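Threonine phosphate decarboxylase-like enzyme (Sulfurospirillum multivorans, PDB 6OUX) catalyses the pyridoxal phosphate-dependent decarboxylation of L-serine O-phosphate to ethanolamine O-phosphate, a precursor in norcobamide biosynthesis. Local coordinates at residues A[81-86]-A[269-274]; A[85-90]-A[281-286]; A[109-114]-A[254-259]. All coordinates share one frame; numbering follows the deposited sequence.

Interaction 1 of 3, residues A[81-86]-A[269-274]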
ATOM      1  N   PRO A  81       6.458   9.757  -5.657  1.00 26.73           N
ATOM      2  CA  PRO A  81       6.280   8.844  -6.769  1.00 28.87           C
ATOM      3  C   PRO A  81       5.132   9.311  -7.660  1.00 29.03           C
ATOM      4  O   PRO A  81       4.282  10.085  -7.235  1.00 29.51           O
ATOM      5  CB  PRO A  81       5.898   7.541  -6.103  1.00 29.18           C
ATOM      6  CG  PRO A  81       6.045   7.754  -4.645  1.00 28.25           C
ATOM      7  CD  PRO A  81       5.899   9.211  -4.424  1.00 25.87           C
ATOM      8  N   SER A  82       5.109   8.803  -8.877  1.00 31.53           N
ATOM      9  CA  SER A  82       4.068   9.147  -9.858  1.00 28.34           C
ATOM     10  C   SER A  82       2.718   8.730  -9.395  1.00 28.51           C
ATOM     11  O   SER A  82       2.581   7.771  -8.625  1.00 27.64           O
ATOM     12  CB  SER A  82       4.393   8.475 -11.181  1.00 28.66           C
ATOM     13  OG  SER A  82       5.714   8.807 -11.605  1.00 26.40           O
ATOM     14  N   GLN A  83       1.717   9.472  -9.870  1.00 30.21           N
ATOM     15  CA  GLN A  83       0.338   9.297  -9.509  1.00 30.34           C
ATOM     16  C   GLN A  83      -0.335   8.309 -10.466  1.00 27.88           C
ATOM     17  O   GLN A  83       0.247   7.935 -11.494  1.00 24.78           O
ATOM     18  CB  GLN A  83      -0.420  10.638  -9.529  1.00 36.71           C
ATOM     19  CG  GLN A  83       0.245  11.835  -8.831  1.00 42.94           C
ATOM     20  CD  GLN A  83       0.886  11.504  -7.488  1.00 49.53           C
ATOM     21  OE1 GLN A  83       2.103  11.621  -7.325  1.00 54.76           O
ATOM     22  NE2 GLN A  83       0.070  11.103  -6.515  1.00 52.23           N
ATOM     23  N   GLN A  84      -1.537   7.884 -10.086  1.00 24.52           N
ATOM     24  CA  GLN A  84      -2.293   6.840 -10.777  1.00 25.17           C
ATOM     25  C   GLN A  84      -2.343   6.997 -12.302  1.00 26.41           C
ATOM     26  O   GLN A  84      -1.975   6.058 -13.047  1.00 23.13           O
ATOM     27  CB  GLN A  84      -3.691   6.702 -10.158  1.00 26.19           C
ATOM     28  CG  GLN A  84      -4.569   5.636 -10.780  1.00 27.13           C
ATOM     29  CD  GLN A  84      -4.394   4.229 -10.217  1.00 30.18           C
ATOM     30  OE1 GLN A  84      -3.876   3.994  -9.080  1.00 31.78           O
ATOM     31  NE2 GLN A  84      -4.870   3.273 -10.988  1.00 23.54           N
ATOM     32  N   ARG A  85      -2.741   8.180 -12.788  1.00 28.74           N
ATOM     33  CA  ARG A  85      -2.815   8.417 -14.257  1.00 28.70           C
ATOM     34  C   ARG A  85      -1.503   8.162 -15.013  1.00 28.47           C
ATOM     35  O   ARG A  85      -1.493   7.712 -16.205  1.00 26.00           O
ATOM     36  CB  ARG A  85      -3.331   9.850 -14.575  1.00 33.34           C
ATOM     37  CG  ARG A  85      -4.752  10.178 -14.106  1.00 35.45           C
ATOM     38  CD  ARG A  85      -5.798   9.293 -14.790  1.00 39.50           C
ATOM     39  NE  ARG A  85      -7.182   9.498 -14.341  1.00 37.93           N
ATOM     40  CZ  ARG A  85      -8.208   8.693 -14.648  1.00 36.15           C
ATOM     41  NH1 ARG A  85      -8.012   7.608 -15.381  1.00 36.29           N
ATOM     42  NH2 ARG A  85      -9.429   8.932 -14.166  1.00 35.32           N
ATOM     43  N   SER A  86      -0.370   8.459 -14.367  1.00 25.44           N
ATOM     44  CA  SER A  86       0.873   8.263 -15.039  1.00 22.97           C
ATOM     45  C   SER A  86       1.181   6.755 -15.076  1.00 22.69           C
ATOM     46  O   SER A  86       1.730   6.275 -16.066  1.00 22.66           O
ATOM     47  CB  SER A  86       1.994   9.161 -14.459  1.00 25.26           C
ATOM     48  OG  SER A  86       3.238   8.511 -14.444  1.00 27.84           O
ATOM     49  N   HIS A 269     -12.560  10.188  -4.953  1.00 78.67           N
ATOM     50  CA  HIS A 269     -12.864   9.721  -3.574  1.00 85.14           C
ATOM     51  C   HIS A 269     -11.705   9.673  -2.518  1.00 85.78           C
ATOM     52  O   HIS A 269     -11.970   9.954  -1.350  1.00 84.09           O
ATOM     53  CB  HIS A 269     -13.639   8.378  -3.549  1.00 86.63           C
ATOM     54  CG  HIS A 269     -14.870   8.433  -2.692  1.00 90.00           C
ATOM     55  ND1 HIS A 269     -14.820   8.617  -1.325  1.00 93.59           N
ATOM     56  CD2 HIS A 269     -16.186   8.396  -3.013  1.00 92.49           C
ATOM     57  CE1 HIS A 269     -16.047   8.668  -0.838  1.00 90.87           C
ATOM     58  NE2 HIS A 269     -16.895   8.533  -1.842  1.00 93.69           N
ATOM     59  N   GLY A 270     -10.454   9.343  -2.850  1.00 84.06           N
ATOM     60  CA  GLY A 270      -9.956   9.133  -4.202  1.00 83.32           C
ATOM     61  C   GLY A 270      -8.527   8.649  -4.132  1.00 83.06           C
ATOM     62  O   GLY A 270      -8.260   7.466  -4.343  1.00 82.83           O
ATOM     63  N   PHE A 271      -7.609   9.564  -3.814  1.00 85.84           N
ATOM     64  CA  PHE A 271      -6.200   9.214  -3.572  1.00 88.67           C
ATOM     65  C   PHE A 271      -6.090   8.552  -2.188  1.00 83.87           C
ATOM     66  O   PHE A 271      -5.415   9.023  -1.263  1.00 87.86           O
ATOM     67  CB  PHE A 271      -5.261  10.429  -3.743  1.00 95.16           C
ATOM     68  CG  PHE A 271      -3.811  10.061  -4.004  1.00100.54           C
ATOM     69  CD1 PHE A 271      -3.460   9.284  -5.113  1.00102.35           C
ATOM     70  CD2 PHE A 271      -2.793  10.507  -3.157  1.00100.52           C
ATOM     71  CE1 PHE A 271      -2.137   8.949  -5.360  1.00101.06           C
ATOM     72  CE2 PHE A 271      -1.467  10.172  -3.402  1.00101.29           C
ATOM     73  CZ  PHE A 271      -1.143   9.388  -4.499  1.00102.77           C
ATOM     74  N   LEU A 272      -6.802   7.436  -2.086  1.00 79.90           N
ATOM     75  CA  LEU A 272      -6.717   6.510  -0.968  1.00 76.53           C
ATOM     76  C   LEU A 272      -5.432   5.664  -1.159  1.00 71.49           C
ATOM     77  O   LEU A 272      -4.961   5.013  -0.217  1.00 71.33           O
ATOM     78  CB  LEU A 272      -8.011   5.671  -0.923  1.00 74.65           C
ATOM     79  CG  LEU A 272      -8.212   4.331  -0.190  1.00 78.42           C
ATOM     80  CD1 LEU A 272      -7.547   4.239   1.175  1.00 76.08           C
ATOM     81  CD2 LEU A 272      -9.714   4.049  -0.072  1.00 75.51           C
ATOM     82  N   TRP A 273      -4.840   5.748  -2.362  1.00 60.02           N
ATOM     83  CA  TRP A 273      -3.726   4.888  -2.781  1.00 54.05           C
ATOM     84  C   TRP A 273      -2.575   5.608  -3.505  1.00 48.32           C
ATOM     85  O   TRP A 273      -2.773   6.353  -4.471  1.00 37.87           O
ATOM     86  CB  TRP A 273      -4.253   3.781  -3.690  1.00 56.06           C
ATOM     87  CG  TRP A 273      -3.198   3.173  -4.567  1.00 63.52           C
ATOM     88  CD1 TRP A 273      -3.036   3.357  -5.919  1.00 65.85           C
ATOM     89  CD2 TRP A 273      -2.160   2.285  -4.158  1.00 63.44           C
ATOM     90  NE1 TRP A 273      -1.962   2.632  -6.373  1.00 64.88           N
ATOM     91  CE2 TRP A 273      -1.405   1.959  -5.316  1.00 66.24           C
ATOM     92  CE3 TRP A 273      -1.798   1.724  -2.933  1.00 61.84           C
ATOM     93  CZ2 TRP A 273      -0.300   1.096  -5.275  1.00 61.59           C
ATOM     94  CZ3 TRP A 273      -0.706   0.883  -2.892  1.00 63.41           C
ATOM     95  CH2 TRP A 273       0.029   0.569  -4.059  1.00 64.93           C
ATOM     96  N   ASN A 274      -1.368   5.296  -3.055  1.00 40.19           N
ATOM     97  CA  ASN A 274      -0.165   5.759  -3.658  1.00 45.03           C
ATOM     98  C   ASN A 274       0.793   4.557  -3.771  1.00 41.65           C
ATOM     99  O   ASN A 274       0.907   3.733  -2.846  1.00 37.19           O
ATOM    100  CB  ASN A 274       0.405   6.860  -2.777  1.00 55.38           C
ATOM    101  CG  ASN A 274       1.758   7.333  -3.234  1.00 64.03           C
ATOM    102  OD1 ASN A 274       2.040   7.347  -4.441  1.00 68.98           O
ATOM    103  ND2 ASN A 274       2.621   7.715  -2.270  1.00 64.55           N
TER
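Residues 81-86 run as loop into the first turn of helix 84-95, and residues 269-274 pass alongside as irregular chain, with the CA atoms of Gln83 and Asn274 6.9 Å apart. Gln83 is the N-cap residue, and the first turn closes with Ser86 N bonded to Gln83 O at 3.0 Å. Across from it, an inverse gamma turn centred on Phe271 brings Leu272 N to Gly270 O at 2.7 Å. This is peripheral packing in a class I and II aminotransferase fold, where a helix start meets the loop between helices 260-266 and 277-286. The contact borders the subunit interface: Pro81 packs on Ala249 of the second subunit, and Trp273 and Asn274 pack on its Arg252. Ser82 points away from residues 269-274, and its OG is hydrogen-bonded to Glu280 of helix 277-286.

Side-chain ends bridge the two segments. The Gln84 chain leaves with CG anti to the backbone N (chi1 -179°) and bends at chi2 (86°). Its amide end then sits at the edge of the Trp273 indole, on the CD1 and NE1 side. The amide and indole planes stand 66° apart. Gln83 also bends at chi2 and reaches the Phe271 ring, which is poorly ordered. Asn274 extends with CG anti to its backbone N. Its amide meets the pyrrolidine of Pro81 crosswise: OD1 of Asn274 lies 4.0 Å from Pro81 CG, and Asn274 ND2 lies 4.2 Å from Pro81 CD.

Interaction 2 of 3, residues A[85-90]-A[281-286]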
ATOM      1  N   ARG A  85      -2.741   8.180 -12.788  1.00 28.74           N
ATOM      2  CA  ARG A  85      -2.815   8.417 -14.257  1.00 28.70           C
ATOM      3  C   ARG A  85      -1.503   8.162 -15.013  1.00 28.47           C
ATOM      4  O   ARG A  85      -1.493   7.712 -16.205  1.00 26.00           O
ATOM      5  CB  ARG A  85      -3.331   9.850 -14.575  1.00 33.34           C
ATOM      6  CG  ARG A  85      -4.752  10.178 -14.106  1.00 35.45           C
ATOM      7  CD  ARG A  85      -5.798   9.293 -14.790  1.00 39.50           C
ATOM      8  NE  ARG A  85      -7.182   9.498 -14.341  1.00 37.93           N
ATOM      9  CZ  ARG A  85      -8.208   8.693 -14.648  1.00 36.15           C
ATOM     10  NH1 ARG A  85      -8.012   7.608 -15.381  1.00 36.29           N
ATOM     11  NH2 ARG A  85      -9.429   8.932 -14.166  1.00 35.32           N
ATOM     12  N   SER A  86      -0.370   8.459 -14.367  1.00 25.44           N
ATOM     13  CA  SER A  86       0.873   8.263 -15.039  1.00 22.97           C
ATOM     14  C   SER A  86       1.181   6.755 -15.076  1.00 22.69           C
ATOM     15  O   SER A  86       1.730   6.275 -16.066  1.00 22.66           O
ATOM     16  CB  SER A  86       1.994   9.161 -14.459  1.00 25.26           C
ATOM     17  OG  SER A  86       3.238   8.511 -14.444  1.00 27.84           O
ATOM     18  N   LEU A  87       0.786   6.019 -14.033  1.00 21.48           N
ATOM     19  CA  LEU A  87       0.983   4.562 -13.925  1.00 21.49           C
ATOM     20  C   LEU A  87       0.095   3.785 -14.917  1.00 21.62           C
ATOM     21  O   LEU A  87       0.552   2.859 -15.595  1.00 22.59           O
ATOM     22  CB  LEU A  87       0.666   4.096 -12.504  1.00 24.44           C
ATOM     23  CG  LEU A  87       1.554   4.693 -11.411  1.00 25.40           C
ATOM     24  CD1 LEU A  87       1.038   4.324 -10.041  1.00 27.06           C
ATOM     25  CD2 LEU A  87       2.990   4.282 -11.650  1.00 24.72           C
ATOM     26  N   GLN A  88      -1.130   4.258 -15.079  1.00 21.58           N
ATOM     27  CA  GLN A  88      -2.017   3.781 -16.132  1.00 20.69           C
ATOM     28  C   GLN A  88      -1.362   3.805 -17.504  1.00 23.12           C
ATOM     29  O   GLN A  88      -1.391   2.801 -18.303  1.00 22.03           O
ATOM     30  CB  GLN A  88      -3.293   4.628 -16.119  1.00 20.98           C
ATOM     31  CG  GLN A  88      -4.244   4.325 -14.995  1.00 21.35           C
ATOM     32  CD  GLN A  88      -5.530   5.081 -15.195  1.00 21.31           C
ATOM     33  OE1 GLN A  88      -5.523   6.097 -15.847  1.00 22.86           O
ATOM     34  NE2 GLN A  88      -6.618   4.597 -14.663  1.00 20.21           N
ATOM     35  N   LYS A  89      -0.729   4.943 -17.795  1.00 23.47           N
ATOM     36  CA  LYS A  89      -0.052   5.101 -19.052  1.00 26.20           C
ATOM     37  C   LYS A  89       1.133   4.168 -19.217  1.00 27.22           C
ATOM     38  O   LYS A  89       1.349   3.660 -20.294  1.00 27.77           O
ATOM     39  CB  LYS A  89       0.286   6.572 -19.315  1.00 27.00           C
ATOM     40  CG  LYS A  89      -0.974   7.328 -19.739  1.00 28.97           C
ATOM     41  CD  LYS A  89      -0.946   8.815 -19.408  1.00 33.10           C
ATOM     42  CE  LYS A  89      -2.301   9.447 -19.690  1.00 33.26           C
ATOM     43  NZ  LYS A  89      -2.733  10.285 -18.544  1.00 36.76           N
ATOM     44  N   VAL A  90       1.864   3.868 -18.150  1.00 30.51           N
ATOM     45  CA  VAL A  90       2.969   2.931 -18.272  1.00 28.58           C
ATOM     46  C   VAL A  90       2.424   1.560 -18.650  1.00 26.42           C
ATOM     47  O   VAL A  90       2.943   0.933 -19.544  1.00 28.93           O
ATOM     48  CB  VAL A  90       3.845   2.898 -17.015  1.00 30.09           C
ATOM     49  CG1 VAL A  90       4.910   1.834 -17.120  1.00 32.46           C
ATOM     50  CG2 VAL A  90       4.509   4.254 -16.807  1.00 32.27           C
ATOM     51  N   TYR A 281       9.415   1.777  -9.683  1.00 18.31           N
ATOM     52  CA  TYR A 281      10.569   1.288 -10.416  1.00 17.70           C
ATOM     53  C   TYR A 281      10.199  -0.083 -11.039  1.00 17.76           C
ATOM     54  O   TYR A 281      10.439  -0.339 -12.218  1.00 16.45           O
ATOM     55  CB  TYR A 281      11.785   1.095  -9.498  1.00 18.93           C
ATOM     56  CG  TYR A 281      12.887   0.344 -10.195  1.00 19.00           C
ATOM     57  CD1 TYR A 281      13.754   1.013 -11.087  1.00 20.51           C
ATOM     58  CD2 TYR A 281      13.018  -1.034 -10.076  1.00 20.01           C
ATOM     59  CE1 TYR A 281      14.755   0.329 -11.790  1.00 21.05           C
ATOM     60  CE2 TYR A 281      14.004  -1.723 -10.815  1.00 20.03           C
ATOM     61  CZ  TYR A 281      14.857  -1.042 -11.667  1.00 21.79           C
ATOM     62  OH  TYR A 281      15.847  -1.707 -12.380  1.00 20.85           O
ATOM     63  N   CYS A 282       9.623  -0.947 -10.231  1.00 17.15           N
ATOM     64  CA  CYS A 282       9.352  -2.320 -10.675  1.00 19.61           C
ATOM     65  C   CYS A 282       8.282  -2.333 -11.741  1.00 18.39           C
ATOM     66  O   CYS A 282       8.378  -3.057 -12.726  1.00 16.91           O
ATOM     67  CB  CYS A 282       8.908  -3.192  -9.501  1.00 18.62           C
ATOM     68  SG  CYS A 282      10.249  -3.708  -8.407  1.00 21.00           S
ATOM     69  N   LEU A 283       7.285  -1.501 -11.551  1.00 19.39           N
ATOM     70  CA  LEU A 283       6.209  -1.406 -12.519  1.00 22.69           C
ATOM     71  C   LEU A 283       6.735  -0.992 -13.906  1.00 21.66           C
ATOM     72  O   LEU A 283       6.336  -1.594 -14.954  1.00 17.87           O
ATOM     73  CB  LEU A 283       5.145  -0.418 -12.070  1.00 26.24           C
ATOM     74  CG  LEU A 283       3.842  -0.634 -12.806  1.00 30.60           C
ATOM     75  CD1 LEU A 283       3.081  -1.709 -12.048  1.00 32.83           C
ATOM     76  CD2 LEU A 283       3.018   0.648 -12.910  1.00 35.36           C
ATOM     77  N   ARG A 284       7.617   0.011 -13.900  1.00 19.40           N
ATOM     78  CA  ARG A 284       8.193   0.521 -15.145  1.00 19.97           C
ATOM     79  C   ARG A 284       9.192  -0.455 -15.738  1.00 20.19           C
ATOM     80  O   ARG A 284       9.330  -0.529 -16.963  1.00 21.97           O
ATOM     81  CB  ARG A 284       8.866   1.839 -14.943  1.00 20.81           C
ATOM     82  CG  ARG A 284       7.928   2.972 -14.585  1.00 21.73           C
ATOM     83  CD  ARG A 284       8.735   4.265 -14.374  1.00 22.14           C
ATOM     84  NE  ARG A 284       7.824   5.328 -14.032  1.00 23.48           N
ATOM     85  CZ  ARG A 284       7.129   6.049 -14.908  1.00 26.26           C
ATOM     86  NH1 ARG A 284       7.296   5.908 -16.228  1.00 25.10           N
ATOM     87  NH2 ARG A 284       6.285   6.952 -14.445  1.00 27.31           N
ATOM     88  N   LEU A 285       9.853  -1.222 -14.896  1.00 18.50           N
ATOM     89  CA  LEU A 285      10.676  -2.295 -15.369  1.00 20.67           C
ATOM     90  C   LEU A 285       9.857  -3.335 -16.122  1.00 21.80           C
ATOM     91  O   LEU A 285      10.170  -3.713 -17.250  1.00 20.67           O
ATOM     92  CB  LEU A 285      11.394  -2.929 -14.175  1.00 20.65           C
ATOM     93  CG  LEU A 285      12.403  -3.999 -14.540  1.00 21.47           C
ATOM     94  CD1 LEU A 285      13.612  -3.380 -15.256  1.00 20.50           C
ATOM     95  CD2 LEU A 285      12.775  -4.669 -13.249  1.00 20.33           C
ATOM     96  N   PHE A 286       8.773  -3.765 -15.490  1.00 25.18           N
ATOM     97  CA  PHE A 286       7.973  -4.923 -15.925  1.00 25.23           C
ATOM     98  C   PHE A 286       7.371  -4.747 -17.289  1.00 26.17           C
ATOM     99  O   PHE A 286       6.995  -5.743 -17.895  1.00 29.33           O
ATOM    100  CB  PHE A 286       6.839  -5.213 -14.930  1.00 24.71           C
ATOM    101  CG  PHE A 286       7.289  -5.683 -13.581  1.00 23.34           C
ATOM    102  CD1 PHE A 286       8.591  -6.102 -13.326  1.00 25.54           C
ATOM    103  CD2 PHE A 286       6.375  -5.683 -12.517  1.00 25.22           C
ATOM    104  CE1 PHE A 286       8.956  -6.512 -12.039  1.00 26.53           C
ATOM    105  CE2 PHE A 286       6.738  -6.078 -11.247  1.00 23.93           C
ATOM    106  CZ  PHE A 286       8.014  -6.521 -11.016  1.00 27.74           C
TER
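Helices 85-90 and 281-286 run side by side in nearly the same direction, with their axes 25° apart and 10.3 Å from each other at closest approach. Their backbones come nearest at Val90 and Arg284, whose CA atoms are 6.5 Å apart. Val90 points toward the other helix and, with Arg284, carries the packing. Its CG1 rests 4.1 Å from Arg284 CG, against the base of that side chain. Its CG2 lies over one face of the Arg284 guanidinium, 3.3 Å from NH1, which is tight packing. Arg284 gets there by an extended chain from CG to NE, with the guanidinium turned across it (chi4 -83°). Its NE forms a salt bridge to Glu280, one turn earlier in its own helix, and NH2 makes a weak hydrogen bond to Ser82 OG. An alanine at Arg284 would remove the guanidinium and would probably loosen this side of the helix pair, losing the Glu280 salt bridge and the flat surface over Val90. Deeper in, Leu87 and Leu283 meet tip to tip, with CD2 of Leu87 3.8 Å from CD2 of Leu283. On another side of helix 85-90, Arg85 NH1 donates to a lone pair of Gln88 OE1 at 2.9 Å. Arg85 NH2 also forms a salt bridge to Asp264 in helix 260-266. The pair is a helix layer beside the large sheet: Gln88 NE2 is hydrogen-bonded to Ile102 O on strand 102-105, while Tyr281 and Leu285 pack on helix 53-68.

Interaction 3 of 3, residues A[109-114]-A[254-259]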
ATOM      1  N   THR A 109      -6.056  -9.743  -4.562  1.00 19.46           N
ATOM      2  CA  THR A 109      -7.014  -9.918  -3.497  1.00 20.75           C
ATOM      3  C   THR A 109      -7.490  -8.577  -2.873  1.00 20.10           C
ATOM      4  O   THR A 109      -8.659  -8.428  -2.652  1.00 18.06           O
ATOM      5  CB  THR A 109      -6.461 -10.880  -2.430  1.00 22.15           C
ATOM      6  OG1 THR A 109      -6.069 -12.080  -3.099  1.00 23.65           O
ATOM      7  CG2 THR A 109      -7.556 -11.226  -1.380  1.00 23.36           C
ATOM      8  N   GLU A 110      -6.595  -7.613  -2.661  1.00 19.27           N
ATOM      9  CA  GLU A 110      -6.980  -6.268  -2.223  1.00 19.91           C
ATOM     10  C   GLU A 110      -7.932  -5.585  -3.231  1.00 18.95           C
ATOM     11  O   GLU A 110      -8.909  -4.922  -2.811  1.00 18.67           O
ATOM     12  CB  GLU A 110      -5.795  -5.346  -1.935  1.00 23.48           C
ATOM     13  CG  GLU A 110      -4.777  -5.796  -0.867  1.00 26.82           C
ATOM     14  CD  GLU A 110      -3.933  -7.036  -1.238  1.00 29.66           C
ATOM     15  OE1 GLU A 110      -3.838  -7.438  -2.402  1.00 25.01           O
ATOM     16  OE2 GLU A 110      -3.325  -7.658  -0.333  1.00 46.25           O
ATOM     17  N   ILE A 111      -7.656  -5.728  -4.529  1.00 14.45           N
ATOM     18  CA  ILE A 111      -8.536  -5.161  -5.530  1.00 15.91           C
ATOM     19  C   ILE A 111      -9.909  -5.838  -5.496  1.00 16.37           C
ATOM     20  O   ILE A 111     -10.923  -5.151  -5.568  1.00 16.05           O
ATOM     21  CB  ILE A 111      -7.897  -5.168  -6.914  1.00 14.58           C
ATOM     22  CG1 ILE A 111      -6.712  -4.167  -6.905  1.00 13.86           C
ATOM     23  CG2 ILE A 111      -8.930  -4.787  -7.988  1.00 14.58           C
ATOM     24  CD1 ILE A 111      -5.801  -4.390  -8.150  1.00 13.73           C
ATOM     25  N   ILE A 112      -9.960  -7.170  -5.359  1.00 15.65           N
ATOM     26  CA  ILE A 112     -11.245  -7.868  -5.330  1.00 15.73           C
ATOM     27  C   ILE A 112     -12.064  -7.527  -4.089  1.00 17.99           C
ATOM     28  O   ILE A 112     -13.262  -7.389  -4.155  1.00 17.09           O
ATOM     29  CB  ILE A 112     -11.056  -9.391  -5.487  1.00 15.93           C
ATOM     30  CG1 ILE A 112     -10.506  -9.714  -6.880  1.00 16.88           C
ATOM     31  CG2 ILE A 112     -12.375 -10.148  -5.279  1.00 16.59           C
ATOM     32  CD1 ILE A 112     -10.105 -11.169  -7.066  1.00 19.19           C
ATOM     33  N   GLN A 113     -11.398  -7.321  -2.971  1.00 19.86           N
ATOM     34  CA  GLN A 113     -12.059  -6.869  -1.771  1.00 22.14           C
ATOM     35  C   GLN A 113     -12.671  -5.496  -1.936  1.00 19.47           C
ATOM     36  O   GLN A 113     -13.813  -5.322  -1.467  1.00 21.72           O
ATOM     37  CB  GLN A 113     -11.105  -6.985  -0.560  1.00 23.96           C
ATOM     38  CG  GLN A 113     -10.833  -8.476  -0.300  1.00 29.82           C
ATOM     39  CD  GLN A 113      -9.688  -8.835   0.658  1.00 36.72           C
ATOM     40  OE1 GLN A 113      -9.588 -10.006   1.104  1.00 43.99           O
ATOM     41  NE2 GLN A 113      -8.829  -7.871   0.972  1.00 34.67           N
ATOM     42  N   MET A 114     -11.967  -4.553  -2.563  1.00 19.57           N
ATOM     43  CA  MET A 114     -12.541  -3.220  -2.967  1.00 19.64           C
ATOM     44  C   MET A 114     -13.752  -3.364  -3.885  1.00 20.42           C
ATOM     45  O   MET A 114     -14.791  -2.773  -3.626  1.00 18.86           O
ATOM     46  CB  MET A 114     -11.470  -2.315  -3.567  1.00 20.48           C
ATOM     47  CG  MET A 114     -11.925  -1.001  -4.255  1.00 22.58           C
ATOM     48  SD  MET A 114     -10.663  -0.185  -5.290  1.00 18.81           S
ATOM     49  CE  MET A 114     -10.927  -1.131  -6.794  1.00 24.50           C
ATOM     50  N   GLY A 254      -0.602  -4.996  -7.989  1.00 15.44           N
ATOM     51  CA  GLY A 254      -1.496  -5.761  -8.835  1.00 14.94           C
ATOM     52  C   GLY A 254      -2.270  -4.786  -9.661  1.00 14.49           C
ATOM     53  O   GLY A 254      -2.275  -3.553  -9.353  1.00 13.80           O
ATOM     54  N   TYR A 255      -2.914  -5.292 -10.700  1.00 12.46           N
ATOM     55  CA  TYR A 255      -3.773  -4.400 -11.503  1.00 13.01           C
ATOM     56  C   TYR A 255      -5.114  -5.068 -11.803  1.00 12.50           C
ATOM     57  O   TYR A 255      -5.299  -6.267 -11.576  1.00 13.92           O
ATOM     58  CB  TYR A 255      -3.068  -3.925 -12.782  1.00 13.15           C
ATOM     59  CG  TYR A 255      -2.931  -5.018 -13.874  1.00 15.61           C
ATOM     60  CD1 TYR A 255      -1.881  -5.899 -13.877  1.00 14.79           C
ATOM     61  CD2 TYR A 255      -3.866  -5.147 -14.853  1.00 16.42           C
ATOM     62  CE1 TYR A 255      -1.744  -6.875 -14.872  1.00 16.99           C
ATOM     63  CE2 TYR A 255      -3.763  -6.131 -15.831  1.00 17.16           C
ATOM     64  CZ  TYR A 255      -2.722  -6.988 -15.815  1.00 16.90           C
ATOM     65  OH  TYR A 255      -2.658  -7.929 -16.758  1.00 18.72           O
ATOM     66  N   ALA A 256      -6.053  -4.262 -12.250  1.00 12.04           N
ATOM     67  CA  ALA A 256      -7.330  -4.713 -12.794  1.00 12.94           C
ATOM     68  C   ALA A 256      -7.637  -3.981 -14.079  1.00 13.71           C
ATOM     69  O   ALA A 256      -7.253  -2.803 -14.239  1.00 14.15           O
ATOM     70  CB  ALA A 256      -8.453  -4.475 -11.819  1.00 14.33           C
ATOM     71  N   LEU A 257      -8.350  -4.663 -14.970  1.00 13.22           N
ATOM     72  CA  LEU A 257      -8.951  -4.076 -16.197  1.00 12.52           C
ATOM     73  C   LEU A 257     -10.469  -4.051 -15.953  1.00 13.93           C
ATOM     74  O   LEU A 257     -11.079  -5.076 -15.630  1.00 12.37           O
ATOM     75  CB  LEU A 257      -8.650  -4.936 -17.413  1.00 12.62           C
ATOM     76  CG  LEU A 257      -7.169  -5.277 -17.664  1.00 12.84           C
ATOM     77  CD1 LEU A 257      -6.985  -6.110 -18.922  1.00 13.84           C
ATOM     78  CD2 LEU A 257      -6.272  -4.064 -17.750  1.00 12.48           C
ATOM     79  N   MET A 258     -11.048  -2.872 -16.055  1.00 14.81           N
ATOM     80  CA  MET A 258     -12.444  -2.694 -15.765  1.00 17.42           C
ATOM     81  C   MET A 258     -12.988  -1.457 -16.459  1.00 16.60           C
ATOM     82  O   MET A 258     -12.269  -0.717 -17.123  1.00 16.00           O
ATOM     83  CB  MET A 258     -12.702  -2.672 -14.244  1.00 19.22           C
ATOM     84  CG  MET A 258     -12.059  -1.556 -13.444  1.00 22.27           C
ATOM     85  SD  MET A 258     -12.388  -1.608 -11.614  1.00 18.43           S
ATOM     86  CE  MET A 258     -11.006  -2.182 -11.043  1.00 17.11           C
ATOM     87  N   ASP A 259     -14.279  -1.265 -16.305  1.00 18.20           N
ATOM     88  CA  ASP A 259     -14.991  -0.135 -16.919  1.00 18.77           C
ATOM     89  C   ASP A 259     -14.304   1.188 -16.547  1.00 18.33           C
ATOM     90  O   ASP A 259     -14.041   1.419 -15.386  1.00 17.30           O
ATOM     91  CB  ASP A 259     -16.452  -0.159 -16.412  1.00 21.15           C
ATOM     92  CG  ASP A 259     -17.245   0.980 -16.950  1.00 23.12           C
ATOM     93  OD1 ASP A 259     -17.647   0.927 -18.158  1.00 27.05           O
ATOM     94  OD2 ASP A 259     -17.386   1.970 -16.216  1.00 22.87           O
TER
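Glu110 comes first on helix 109-114; it does not touch residues 254-259, but its OE2 forms a salt bridge to Arg252, just before the strand. Ile111 follows and carries the contact. The CA of Ile111 is 7.4 Å from the CA of Ala256, and the side chain points toward the strand. CG2 of Ile111, anti to the backbone N, presses on the methyl of Ala256, 3.9 Å from CB. The other branch runs beside the backbone N and lays its tip along the strand backbone: CD1 is 3.8 Å from Gly254 O and also meets Tyr255 C. Met114 runs out extended to SD and bends there, leaving CE 4.4 Å from Met258 CE, a looser touch between two thioether ends. Both methionines and Ile111 also pack on Phe103 of strand 102-105. Tyr255 points away from the helix, onto Met91 and Leu95 of helix 84-95, so the sheet has helices on both faces. A helix laid on a seven-stranded mixed sheet, whose strand 254-257 is antiparallel to its neighbours 102-105 and 236-241, is characteristic of the large domain of fold-type I pyridoxal phosphate enzymes.

Interactions 1 and 2 both use the start of helix 84-95, interaction 1 from the loop leading into it, and their centres are 12 Å apart. They touch where Ser82 and Leu87 meet across them and where Arg284 approaches Ser82. Together they join that helix to the region 269-286, first a loop and then helix 277-286. Interaction 3 lies nearer the centre of the chain, about 15 Å and 16 Å from the other two, centre to centre, and touches neither. Along the chain it is nested inside the loops they close. The order is helix 84-95, helix 108-116, strand 254-257, then residues 269-286. Interaction 3 packs a helix on the large sheet, next to its edge strand 102-105, while the other two join outer helices and loop.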